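Local coordinates for DUF2442 domain-containing protein (Rhodospirillum rubrum ATCC 11170, PDB 3K8R), which is of unknown function but belongs to the DUF2442 family and forms a two-chain assembly in the crystal, at residues A[26-34]-A[64-72]; A[41-51]-A[87-95]. All coordinates share one frame; numbering follows the deposited sequence.

Interaction 1 (A[26-34]-A[64-72]); sequences RAAKARYDR and DDQLCAVEI. With EDO (1,2-ethanediol), chain C.
Asp64, which opens the short helix 64-67, meets Tyr32 at the hydroxyl end of its ring, with OD1 3.0 Å from Tyr32 OH and the carboxylate turned 54° from the ring plane. Arg54 holds both, by a salt bridge to Asp64 OD1 and a hydrogen bond to Tyr32 OH, so one guanidinium ties the two groups together. The CB of Asp64 lies over one face of the Arg34 guanidinium. At Asp65 the contact becomes ionic: OD1 makes a salt bridge of 2.6 Å with Arg34 NH2, although the N-H points poorly at its acceptor and the hydrogen bond is weak. An extended arginine side chain spans the distance to this exposed carboxylate.

Leu67 brings the helix's apolar contact to the tyrosine. Its CB stands over the face of the Tyr32 ring, 3.8 Å from the centroid and 15° off the normal, a CH-pi contact, and CD1 reaches Tyr32 CE1 at 3.5 Å. A chi1 of -180° swings the tyrosine ring beside its own carbonyl carbon, out toward the helix. Cys68 then brings SG to the guanidinium edge of Arg34, and the same sulfur approaches the Tyr32 ring obliquely.

Val70 closes the type I turn that starts at Leu67, and from here the chain runs beside Ala30 and Ala27. Val70 splits its branches, CG1 lying 3.7 Å from Ala30 O and CG2 facing Ala30 CB. Ile72 places CG1 4.0 Å from Ala30 CB, while its CD1 rests on the backbone of Ala28 and Lys29 and touches Ala27 CB. Ala28 and Lys29, both facing Asp42, form a classic beta bulge in the edge strand of an antiparallel three-stranded meander, here covered by a helix, a turn and the first strand of a second such meander.

Interaction 2 (A[41-51]-A[87-95]); sequences VDLENGCTFAF and DLSLPGLMA. With EDO (1,2-ethanediol), chain D; EDO (1,2-ethanediol), chain C.
Strand 48-51, which bears Phe49 and Phe51, passes helix 90-94 at an axis distance of 10.0 Å, their directions 74° apart, and strand 41-43 lies farther off. Strands 41-43 and 48-51 form a hairpin closed by the type I turn from Leu43 to Gly46, where Asn45 OD1 accepts from Cys47 N in an Asx turn. On the other side, Ser89 is the N-cap of the helix, its OG accepting from Gly92 N.

Between hairpin and helix two aromatic faces are covered by aliphatic carbons. Met94, present as selenomethionine, sets CG squarely over the Phe49 ring, 3.6 Å from the centroid and 3° off the normal. Its SE follows over the same face, giving a Met-aromatic contact, and a bend at chi3 (63°) brings CE tip to tip with Leu43 CD1 at 3.8 Å. Leu93 serves both rings: CB approaches Phe49, and CD1 sits over the centre of the Phe51 ring, 3.6 Å from its CZ. Leu90 forks toward the hairpin, CD2 meeting Leu43 CD2 at 3.6 Å and CD1 standing 4.0 Å from Phe49 CD2. Leu88 CD1 adds a looser touch at Phe51 CE2.

Beyond the hairpin, Thr48 and Ala50 pair antiparallel with a strand of the second subunit, whose Phe49 also packs on Met94. Every touching side chain is apolar and buried, and the hydrogen bonds of the turn and the helix cap stay within their own segments; cohesion between hairpin and helix therefore rests on shape and hydrophobic burial.

In the fold
Both interactions use the meander of strands 27-33, 38-43 and 48-51. Interaction 1 lies on strand 27-33, at one border of the sheet, partly buried, and grades from apolar contacts to exposed charges just beyond the end of the strand. Interaction 2 is fully buried, joins the other two strands to helix 90-94 and is built from leucines, phenylalanines and selenomethionine, close to the subunit interface. Each also engages an outermost strand of the second sheet, 71-73 in one case and 86-89 in the other. The two meet directly through the Arg26-Glu44 salt bridge and Leu90 against Ala27, and an ethanediol, probably from the crystallisation liquor, bridges Arg31 and Asp42.

Interaction 1 (A[26-34]-A[64-72])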
loop_
_atom_site.group_PDB
_atom_site.type_symbol
_atom_site.label_atom_id
_atom_site.label_comp_id
_atom_site.label_asym_id
_atom_site.label_seq_id
_atom_site.Cartn_x
_atom_site.Cartn_y
_atom_site.Cartn_z
ATOM N N ARG A 26 2.289 -7.225 -7.353
ATOM C CA ARG A 26 1.923 -6.897 -8.722
ATOM C C ARG A 26 0.440 -6.502 -8.800
ATOM O O ARG A 26 -0.415 -7.162 -8.211
ATOM C CB ARG A 26 2.251 -8.128 -9.595
ATOM C CG ARG A 26 2.710 -7.802 -11.014
ATOM C CD ARG A 26 3.652 -8.868 -11.641
ATOM N NE ARG A 26 3.001 -9.974 -12.352
ATOM C CZ ARG A 26 2.585 -11.121 -11.810
ATOM N NH1 ARG A 26 2.697 -11.348 -10.504
ATOM N NH2 ARG A 26 2.019 -12.044 -12.588
ATOM N N ALA A 27 0.140 -5.423 -9.523
ATOM C CA ALA A 27 -1.240 -4.932 -9.641
ATOM C C ALA A 27 -2.148 -5.858 -10.444
ATOM O O ALA A 27 -1.891 -6.098 -11.617
ATOM C CB ALA A 27 -1.258 -3.554 -10.270
ATOM N N ALA A 28 -3.207 -6.357 -9.806
ATOM C CA ALA A 28 -4.209 -7.195 -10.472
ATOM C C ALA A 28 -5.375 -6.321 -10.983
ATOM O O ALA A 28 -5.919 -6.555 -12.052
ATOM C CB ALA A 28 -4.713 -8.258 -9.521
ATOM N N LYS A 29 -5.749 -5.310 -10.209
ATOM C CA LYS A 29 -6.803 -4.377 -10.579
ATOM C C LYS A 29 -6.445 -3.003 -10.052
ATOM O O LYS A 29 -5.780 -2.892 -9.024
ATOM C CB LYS A 29 -8.128 -4.796 -9.951
ATOM C CG LYS A 29 -8.737 -6.085 -10.481
ATOM C CD LYS A 29 -10.042 -6.373 -9.750
ATOM C CE LYS A 29 -10.729 -7.629 -10.248
ATOM N NZ LYS A 29 -11.943 -7.944 -9.442
ATOM N N ALA A 30 -6.904 -1.960 -10.744
ATOM C CA ALA A 30 -6.666 -0.559 -10.351
ATOM C C ALA A 30 -7.870 0.324 -10.689
ATOM O O ALA A 30 -8.437 0.219 -11.769
ATOM C CB ALA A 30 -5.446 -0.034 -11.048
ATOM N N ARG A 31 -8.259 1.205 -9.776
ATOM C CA ARG A 31 -9.387 2.101 -10.040
ATOM C C ARG A 31 -9.309 3.390 -9.238
ATOM O O ARG A 31 -8.660 3.448 -8.190
ATOM C CB ARG A 31 -10.704 1.398 -9.714
ATOM C CG ARG A 31 -10.975 1.199 -8.235
ATOM C CD ARG A 31 -12.257 0.418 -8.002
ATOM N NE ARG A 31 -12.680 0.417 -6.594
ATOM C CZ ARG A 31 -12.197 -0.380 -5.643
ATOM N NH1 ARG A 31 -11.226 -1.251 -5.907
ATOM N NH2 ARG A 31 -12.672 -0.293 -4.404
ATOM N N TYR A 32 -9.966 4.427 -9.735
ATOM C CA TYR A 32 -10.027 5.665 -8.994
ATOM C C TYR A 32 -11.338 5.660 -8.214
ATOM O O TYR A 32 -12.399 5.358 -8.755
ATOM C CB TYR A 32 -9.953 6.875 -9.912
ATOM C CG TYR A 32 -10.003 8.201 -9.172
ATOM C CD1 TYR A 32 -8.924 8.640 -8.410
ATOM C CD2 TYR A 32 -11.119 9.019 -9.251
ATOM C CE1 TYR A 32 -8.973 9.846 -7.738
ATOM C CE2 TYR A 32 -11.169 10.226 -8.588
ATOM C CZ TYR A 32 -10.095 10.634 -7.838
ATOM O OH TYR A 32 -10.155 11.838 -7.188
ATOM N N ASP A 33 -11.245 5.949 -6.928
ATOM C CA ASP A 33 -12.398 6.016 -6.071
ATOM C C ASP A 33 -12.632 7.514 -5.866
ATOM O O ASP A 33 -11.816 8.203 -5.256
ATOM C CB ASP A 33 -12.099 5.288 -4.761
ATOM C CG ASP A 33 -13.216 5.384 -3.773
ATOM O OD1 ASP A 33 -14.373 5.116 -4.133
ATOM O OD2 ASP A 33 -12.935 5.722 -2.612
ATOM N N ARG A 34 -13.729 8.026 -6.408
ATOM C CA ARG A 34 -14.044 9.441 -6.276
ATOM C C ARG A 34 -14.313 9.816 -4.834
ATOM O O ARG A 34 -13.899 10.890 -4.383
ATOM C CB ARG A 34 -15.268 9.800 -7.105
ATOM C CG ARG A 34 -15.084 9.518 -8.550
ATOM C CD ARG A 34 -16.129 10.168 -9.401
ATOM N NE ARG A 34 -15.762 9.963 -10.789
ATOM C CZ ARG A 34 -16.328 10.552 -11.828
ATOM N NH1 ARG A 34 -17.329 11.401 -11.656
ATOM N NH2 ARG A 34 -15.888 10.283 -13.050
ATOM N N ASP A 64 -11.266 14.179 -11.848
ATOM C CA ASP A 64 -11.760 12.868 -11.432
ATOM C C ASP A 64 -11.983 12.027 -12.676
ATOM O O ASP A 64 -11.425 10.941 -12.779
ATOM C CB ASP A 64 -13.048 12.982 -10.609
ATOM C CG ASP A 64 -12.795 13.495 -9.204
ATOM O OD1 ASP A 64 -11.632 13.828 -8.889
ATOM O OD2 ASP A 64 -13.749 13.549 -8.408
ATOM N N ASP A 65 -12.758 12.547 -13.631
ATOM C CA ASP A 65 -13.007 11.845 -14.893
ATOM C C ASP A 65 -11.716 11.305 -15.496
ATOM O O ASP A 65 -11.619 10.121 -15.807
ATOM C CB ASP A 65 -13.692 12.756 -15.915
ATOM C CG ASP A 65 -15.198 12.842 -15.728
ATOM O OD1 ASP A 65 -15.745 12.264 -14.766
ATOM O OD2 ASP A 65 -15.851 13.481 -16.580
ATOM N N GLN A 66 -10.719 12.165 -15.643
ATOM C CA GLN A 66 -9.449 11.736 -16.220
ATOM C C GLN A 66 -8.730 10.681 -15.397
ATOM O O GLN A 66 -8.054 9.829 -15.951
ATOM C CB GLN A 66 -8.531 12.931 -16.432
ATOM C CG GLN A 66 -9.074 13.865 -17.476
ATOM C CD GLN A 66 -8.182 15.032 -17.744
ATOM O OE1 GLN A 66 -7.564 15.587 -16.835
ATOM N NE2 GLN A 66 -8.116 15.432 -19.007
ATOM N N LEU A 67 -8.873 10.735 -14.078
ATOM C CA LEU A 67 -8.187 9.782 -13.202
ATOM C C LEU A 67 -8.718 8.356 -13.344
ATOM O O LEU A 67 -7.961 7.402 -13.209
ATOM C CB LEU A 67 -8.223 10.261 -11.745
ATOM C CG LEU A 67 -7.306 11.461 -11.470
ATOM C CD1 LEU A 67 -7.596 12.049 -10.114
ATOM C CD2 LEU A 67 -5.834 11.064 -11.583
ATOM N N CYS A 68 -10.002 8.218 -13.656
ATOM C CA CYS A 68 -10.625 6.908 -13.858
ATOM C C CYS A 68 -10.066 6.094 -15.005
ATOM O O CYS A 68 -10.284 4.896 -15.056
ATOM C CB CYS A 68 -12.103 7.087 -14.132
ATOM S SG CYS A 68 -12.896 7.897 -12.783
ATOM N N ALA A 69 -9.351 6.731 -15.920
ATOM C CA ALA A 69 -8.786 6.029 -17.067
ATOM C C ALA A 69 -7.621 5.101 -16.711
ATOM O O ALA A 69 -7.058 4.469 -17.606
ATOM C CB ALA A 69 -8.350 7.035 -18.146
ATOM N N VAL A 70 -7.269 5.005 -15.428
ATOM C CA VAL A 70 -6.127 4.203 -15.018
ATOM C C VAL A 70 -6.215 2.798 -15.572
ATOM O O VAL A 70 -7.290 2.209 -15.599
ATOM C CB VAL A 70 -5.973 4.133 -13.502
ATOM C CG1 VAL A 70 -7.208 3.500 -12.868
ATOM C CG2 VAL A 70 -4.693 3.365 -13.139
ATOM N N GLU A 71 -5.064 2.311 -16.040
ATOM C CA GLU A 71 -4.880 0.977 -16.630
ATOM C C GLU A 71 -3.614 0.333 -16.070
ATOM O O GLU A 71 -2.689 1.030 -15.659
ATOM C CB GLU A 71 -4.685 1.077 -18.144
ATOM C CG GLU A 71 -5.917 1.328 -18.970
ATOM C CD GLU A 71 -5.597 1.352 -20.459
ATOM O OE1 GLU A 71 -4.888 2.269 -20.934
ATOM O OE2 GLU A 71 -6.070 0.447 -21.166
ATOM N N ILE A 72 -3.569 -0.996 -16.080
ATOM C CA ILE A 72 -2.397 -1.736 -15.611
ATOM C C ILE A 72 -1.580 -2.169 -16.827
ATOM O O ILE A 72 -2.114 -2.759 -17.763
ATOM C CB ILE A 72 -2.793 -2.978 -14.778
ATOM C CG1 ILE A 72 -3.618 -2.560 -13.558
ATOM C CG2 ILE A 72 -1.561 -3.741 -14.332
ATOM C CD1 ILE A 72 -4.201 -3.730 -12.771
HETATM C C1 EDO C . -10.672 -2.476 -1.604
HETATM O O1 EDO C . -11.627 -1.678 -0.889
HETATM C C2 EDO C . -11.398 -3.326 -2.646
HETATM O O2 EDO C . -10.747 -3.182 -3.913
#

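Interaction 2 (A[41-51]-A[87-95])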
loop_
_atom_site.group_PDB
_atom_site.type_symbol
_atom_site.label_atom_id
_atom_site.label_comp_id
_atom_site.label_asym_id
_atom_site.label_seq_id
_atom_site.Cartn_x
_atom_site.Cartn_y
_atom_site.Cartn_z
ATOM N N VAL A 41 -5.557 -0.028 -5.536
ATOM C CA VAL A 41 -4.861 -1.078 -6.277
ATOM C C VAL A 41 -4.934 -2.418 -5.550
ATOM O O VAL A 41 -4.419 -2.561 -4.439
ATOM C CB VAL A 41 -3.366 -0.751 -6.474
ATOM C CG1 VAL A 41 -2.727 -1.785 -7.391
ATOM C CG2 VAL A 41 -3.188 0.645 -7.043
ATOM N N ASP A 42 -5.568 -3.393 -6.195
ATOM C CA ASP A 42 -5.689 -4.736 -5.645
ATOM C C ASP A 42 -4.483 -5.547 -6.088
ATOM O O ASP A 42 -4.355 -5.903 -7.263
ATOM C CB ASP A 42 -6.961 -5.414 -6.149
ATOM C CG ASP A 42 -8.209 -4.680 -5.744
ATOM O OD1 ASP A 42 -8.390 -4.469 -4.528
ATOM O OD2 ASP A 42 -9.012 -4.333 -6.638
ATOM N N LEU A 43 -3.591 -5.827 -5.147
ATOM C CA LEU A 43 -2.392 -6.593 -5.454
ATOM C C LEU A 43 -2.728 -8.068 -5.636
ATOM O O LEU A 43 -3.605 -8.621 -4.963
ATOM C CB LEU A 43 -1.326 -6.402 -4.374
ATOM C CG LEU A 43 -0.851 -4.958 -4.234
ATOM C CD1 LEU A 43 0.105 -4.873 -3.091
ATOM C CD2 LEU A 43 -0.212 -4.444 -5.521
ATOM N N GLU A 44 -1.983 -8.692 -6.541
ATOM C CA GLU A 44 -2.192 -10.079 -6.935
ATOM C C GLU A 44 -1.928 -11.058 -5.796
ATOM O O GLU A 44 -2.433 -12.177 -5.809
ATOM C CB GLU A 44 -1.304 -10.387 -8.139
ATOM C CG GLU A 44 -1.969 -11.271 -9.180
ATOM C CD GLU A 44 -1.345 -11.079 -10.560
ATOM O OE1 GLU A 44 -0.094 -11.144 -10.658
ATOM O OE2 GLU A 44 -2.108 -10.856 -11.539
ATOM N N ASN A 45 -1.149 -10.625 -4.810
ATOM C CA ASN A 45 -0.866 -11.426 -3.627
ATOM C C ASN A 45 -1.942 -11.292 -2.532
ATOM O O ASN A 45 -1.723 -11.726 -1.402
ATOM C CB ASN A 45 0.494 -11.025 -3.048
ATOM C CG ASN A 45 0.513 -9.602 -2.530
ATOM O OD1 ASN A 45 -0.532 -9.032 -2.217
ATOM N ND2 ASN A 45 1.700 -9.016 -2.445
ATOM N N GLY A 46 -3.077 -10.670 -2.850
ATOM C CA GLY A 46 -4.160 -10.496 -1.885
ATOM C C GLY A 46 -4.195 -9.170 -1.128
ATOM O O GLY A 46 -5.215 -8.840 -0.531
ATOM N N CYS A 47 -3.106 -8.401 -1.131
ATOM C CA CYS A 47 -3.084 -7.120 -0.403
ATOM C C CYS A 47 -3.688 -5.993 -1.225
ATOM O O CYS A 47 -4.072 -6.211 -2.387
ATOM C CB CYS A 47 -1.665 -6.751 -0.014
ATOM S SG CYS A 47 -0.931 -7.952 1.039
ATOM N N THR A 48 -3.774 -4.803 -0.610
ATOM C CA THR A 48 -4.344 -3.606 -1.239
ATOM C C THR A 48 -3.500 -2.374 -0.947
ATOM O O THR A 48 -3.090 -2.151 0.198
ATOM C CB THR A 48 -5.754 -3.317 -0.709
ATOM O OG1 THR A 48 -6.507 -4.527 -0.658
ATOM C CG2 THR A 48 -6.475 -2.316 -1.586
ATOM N N PHE A 49 -3.247 -1.575 -1.980
ATOM C CA PHE A 49 -2.485 -0.332 -1.843
ATOM C C PHE A 49 -3.303 0.828 -2.396
ATOM O O PHE A 49 -3.851 0.731 -3.487
ATOM C CB PHE A 49 -1.145 -0.441 -2.574
ATOM C CG PHE A 49 -0.331 0.830 -2.569
ATOM C CD1 PHE A 49 0.309 1.258 -1.411
ATOM C CD2 PHE A 49 -0.174 1.571 -3.726
ATOM C CE1 PHE A 49 1.065 2.414 -1.401
ATOM C CE2 PHE A 49 0.581 2.725 -3.725
ATOM C CZ PHE A 49 1.203 3.148 -2.552
ATOM N N ALA A 50 -3.403 1.911 -1.629
ATOM C CA ALA A 50 -4.144 3.096 -2.066
ATOM C C ALA A 50 -3.225 4.297 -1.988
ATOM O O ALA A 50 -2.536 4.471 -0.980
ATOM C CB ALA A 50 -5.377 3.320 -1.196
ATOM N N PHE A 51 -3.199 5.108 -3.045
ATOM C CA PHE A 51 -2.404 6.343 -3.055
ATOM C C PHE A 51 -3.226 7.469 -3.655
ATOM O O PHE A 51 -4.031 7.229 -4.562
ATOM C CB PHE A 51 -1.127 6.168 -3.855
ATOM C CG PHE A 51 -1.350 5.955 -5.330
ATOM C CD1 PHE A 51 -1.653 4.696 -5.828
ATOM C CD2 PHE A 51 -1.230 7.011 -6.227
ATOM C CE1 PHE A 51 -1.855 4.490 -7.204
ATOM C CE2 PHE A 51 -1.428 6.818 -7.606
ATOM C CZ PHE A 51 -1.740 5.555 -8.094
ATOM N N ASP A 87 2.861 7.503 -16.857
ATOM C CA ASP A 87 3.242 6.156 -16.426
ATOM C C ASP A 87 3.897 6.207 -15.049
ATOM O O ASP A 87 4.896 6.888 -14.852
ATOM C CB ASP A 87 4.162 5.494 -17.455
ATOM C CG ASP A 87 3.397 4.944 -18.645
ATOM O OD1 ASP A 87 2.307 4.383 -18.436
ATOM O OD2 ASP A 87 3.884 5.042 -19.785
ATOM N N LEU A 88 3.308 5.508 -14.093
ATOM C CA LEU A 88 3.827 5.507 -12.740
ATOM C C LEU A 88 4.257 4.091 -12.425
ATOM O O LEU A 88 3.716 3.135 -12.985
ATOM C CB LEU A 88 2.754 5.961 -11.743
ATOM C CG LEU A 88 2.089 7.325 -11.980
ATOM C CD1 LEU A 88 0.920 7.518 -11.017
ATOM C CD2 LEU A 88 3.081 8.483 -11.871
ATOM N N SER A 89 5.237 3.966 -11.530
ATOM C CA SER A 89 5.750 2.672 -11.088
ATOM C C SER A 89 5.038 2.280 -9.819
ATOM O O SER A 89 4.972 3.083 -8.909
ATOM C CB SER A 89 7.241 2.788 -10.795
ATOM O OG SER A 89 7.703 1.658 -10.091
ATOM N N LEU A 90 4.495 1.069 -9.744
ATOM C CA LEU A 90 3.813 0.617 -8.511
ATOM C C LEU A 90 4.828 0.456 -7.374
ATOM O O LEU A 90 4.624 0.984 -6.271
ATOM C CB LEU A 90 3.030 -0.682 -8.742
ATOM C CG LEU A 90 2.359 -1.379 -7.556
ATOM C CD1 LEU A 90 1.357 -0.464 -6.833
ATOM C CD2 LEU A 90 1.680 -2.645 -8.060
ATOM N N PRO A 91 5.938 -0.260 -7.639
ATOM C CA PRO A 91 6.924 -0.389 -6.568
ATOM C C PRO A 91 7.424 0.969 -6.090
ATOM O O PRO A 91 7.626 1.150 -4.886
ATOM C CB PRO A 91 8.053 -1.191 -7.219
ATOM C CG PRO A 91 7.408 -1.928 -8.342
ATOM C CD PRO A 91 6.312 -1.046 -8.833
ATOM N N GLY A 92 7.617 1.901 -7.024
ATOM C CA GLY A 92 8.062 3.253 -6.695
ATOM C C GLY A 92 7.060 3.927 -5.779
ATOM O O GLY A 92 7.421 4.461 -4.731
ATOM N N LEU A 93 5.789 3.874 -6.165
ATOM C CA LEU A 93 4.714 4.467 -5.374
ATOM C C LEU A 93 4.650 3.826 -3.989
ATOM O O LEU A 93 4.437 4.505 -2.993
ATOM C CB LEU A 93 3.358 4.329 -6.090
ATOM C CG LEU A 93 3.114 5.172 -7.351
ATOM C CD1 LEU A 93 1.757 4.848 -7.955
ATOM C CD2 LEU A 93 3.201 6.652 -7.054
HETATM N N MSE A 94 4.852 2.515 -3.921
HETATM C CA MSE A 94 4.809 1.821 -2.632
HETATM C C MSE A 94 6.045 2.135 -1.781
HETATM O O MSE A 94 6.004 2.016 -0.566
HETATM C CB MSE A 94 4.598 0.314 -2.841
HETATM C CG MSE A 94 3.262 0.031 -3.549
HETATM SE SE MSE A 94 2.704 -1.822 -3.635
HETATM C CE MSE A 94 2.501 -2.226 -1.759
ATOM N N ALA A 95 7.127 2.565 -2.426
ATOM C CA ALA A 95 8.350 2.955 -1.727
ATOM C C ALA A 95 8.254 4.397 -1.236
ATOM O O ALA A 95 9.136 4.871 -0.514
ATOM C CB ALA A 95 9.545 2.813 -2.645
HETATM C C1 EDO D . 7.710 6.604 -11.028
HETATM O O1 EDO D . 6.300 6.439 -10.826
HETATM C C2 EDO D . 8.437 6.732 -9.688
HETATM O O2 EDO D . 7.549 6.476 -8.585
HETATM C C1 EDO C . -10.672 -2.476 -1.604
HETATM O O1 EDO C . -11.627 -1.678 -0.889
HETATM C C2 EDO C . -11.398 -3.326 -2.646
HETATM O O2 EDO C . -10.747 -3.182 -3.913
#